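Local coordinates for MSHA biogenesis protein MshE (Vibrio cholerae, PDB 5HTL) that binds the bacterial second messenger cyclic di-GMP through its MshEN domain and probably thereby regulates assembly of the MSHA pilus, at residues Phe113-Glu116 / Ala117-Gln121. Numbering follows the deposited sequence.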
loop_
_atom_site.group_PDB
_atom_site.type_symbol
_atom_site.label_atom_id
_atom_site.label_comp_id
_atom_site.label_asym_id
_atom_site.label_seq_id
_atom_site.Cartn_x
_atom_site.Cartn_y
_atom_site.Cartn_z
ATOM N N PHE A 113 3.557 -13.464 7.675
ATOM C CA PHE A 113 4.422 -13.967 8.733
ATOM C C PHE A 113 5.624 -13.022 8.880
ATOM O O PHE A 113 5.960 -12.600 9.986
ATOM C CB PHE A 113 4.870 -15.391 8.392
ATOM C CG PHE A 113 5.482 -16.132 9.545
ATOM C CD1 PHE A 113 4.697 -16.571 10.601
ATOM C CD2 PHE A 113 6.837 -16.407 9.562
ATOM C CE1 PHE A 113 5.254 -17.257 11.658
ATOM C CE2 PHE A 113 7.405 -17.094 10.625
ATOM C CZ PHE A 113 6.606 -17.521 11.665
ATOM N N ALA A 114 6.246 -12.665 7.756
ATOM C CA ALA A 114 7.349 -11.697 7.777
ATOM C C ALA A 114 6.893 -10.302 8.209
ATOM O O ALA A 114 7.603 -9.605 8.918
ATOM C CB ALA A 114 8.061 -11.644 6.419
ATOM N N GLN A 115 5.704 -9.891 7.784
ATOM C CA GLN A 115 5.170 -8.583 8.147
ATOM C C GLN A 115 5.002 -8.447 9.649
ATOM O O GLN A 115 5.324 -7.407 10.227
ATOM C CB GLN A 115 3.812 -8.392 7.485
ATOM C CG GLN A 115 3.228 -7.000 7.590
ATOM C CD GLN A 115 2.047 -6.813 6.660
ATOM O OE1 GLN A 115 0.899 -7.040 7.042
ATOM N NE2 GLN A 115 2.325 -6.424 5.423
ATOM N N GLU A 116 4.482 -9.499 10.273
ATOM C CA GLU A 116 4.294 -9.508 11.718
ATOM C C GLU A 116 5.637 -9.332 12.412
ATOM O O GLU A 116 5.764 -8.583 13.377
ATOM C CB GLU A 116 3.635 -10.813 12.161
ATOM C CG GLU A 116 3.173 -10.814 13.619
ATOM C CD GLU A 116 1.795 -10.200 13.797
ATOM O OE1 GLU A 116 1.167 -10.439 14.850
ATOM O OE2 GLU A 116 1.335 -9.482 12.884
ATOM N N ALA A 117 6.643 -10.035 11.907
ATOM C CA ALA A 117 7.996 -9.929 12.420
ATOM C C ALA A 117 8.545 -8.517 12.288
ATOM O O ALA A 117 9.112 -7.961 13.230
ATOM C CB ALA A 117 8.891 -10.907 11.698
ATOM N N LEU A 118 8.376 -7.938 11.105
ATOM C CA LEU A 118 8.848 -6.584 10.842
ATOM C C LEU A 118 8.209 -5.588 11.813
ATOM O O LEU A 118 8.890 -4.713 12.355
ATOM C CB LEU A 118 8.508 -6.200 9.399
ATOM C CG LEU A 118 9.288 -5.075 8.737
ATOM C CD1 LEU A 118 10.761 -5.374 8.749
ATOM C CD2 LEU A 118 8.781 -4.949 7.304
ATOM N N LEU A 119 6.905 -5.735 12.034
ATOM C CA LEU A 119 6.154 -4.876 12.948
ATOM C C LEU A 119 6.686 -4.917 14.375
ATOM O O LEU A 119 6.795 -3.889 15.041
ATOM C CB LEU A 119 4.683 -5.285 12.961
ATOM C CG LEU A 119 3.788 -4.763 11.839
ATOM C CD1 LEU A 119 2.579 -5.668 11.650
ATOM C CD2 LEU A 119 3.351 -3.349 12.182
ATOM N N ASN A 120 6.995 -6.112 14.857
ATOM C CA ASN A 120 7.489 -6.230 16.220
ATOM C C ASN A 120 8.938 -5.769 16.338
ATOM O O ASN A 120 9.388 -5.385 17.418
ATOM C CB ASN A 120 7.309 -7.659 16.731
ATOM C CG ASN A 120 5.852 -8.059 16.834
ATOM O OD1 ASN A 120 4.956 -7.208 16.793
ATOM N ND2 ASN A 120 5.603 -9.353 16.959
ATOM N N GLN A 121 9.657 -5.786 15.218
ATOM C CA GLN A 121 11.071 -5.426 15.177
ATOM C C GLN A 121 11.293 -3.919 15.024
ATOM O O GLN A 121 12.308 -3.387 15.471
ATOM C CB GLN A 121 11.765 -6.171 14.034
ATOM C CG GLN A 121 13.265 -5.927 13.923
ATOM C CD GLN A 121 14.050 -6.422 15.130
ATOM O OE1 GLN A 121 13.741 -7.468 15.701
ATOM N NE2 GLN A 121 15.069 -5.666 15.522
HETATM O O HOH W 1 3.189 -10.115 17.497
#
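The carbonyl oxygen of Q115 accepts the backbone N-H of L119 at 2.9 Å (Q115 O to L119 N), and L119 lays CB, CG and CD1 against that same oxygen, each at 3.5 Å. One residue later, E116 O accepts the N120 backbone N-H (E116 O to N120 N 3.1 Å), and N120 CG lies 3.5 Å from the same E116 O, a contact without a bond. N120 has CG anti to its carbonyl carbon and beside its own backbone N (chi1 -64°), which sets the amide next to E116 O. A water lies between the two side chains: N120 ND2 stands a short 2.6 Å from its oxygen, and its bond to E116 OE1 is weak at 3.3 Å, so the bridge is tentative. E116 CG is anti to the backbone N (chi1 -170°) and the chain bends at chi2 (85°), while its other oxygen, OE2, approaches L119 CD1 at 4.2 Å. L118 N to A114 O, also 2.9 Å, and the longer A117 N to F113 O complete the i to i+4 pattern of an alpha helix. This helix, 112-121, is the crossover of a beta-alpha-beta unit between strands 101-106 and 126-131. A114 and L118 face inward, onto M106 and I104, and L118 also meets F129; Q115 packs on F113, and L119 on R89, both of the second subunit. The helix is thus amphipathic: A114 and L118 are buried against the sheet, while E116 and N120 put their polar groups on the exposed side, one turn apart.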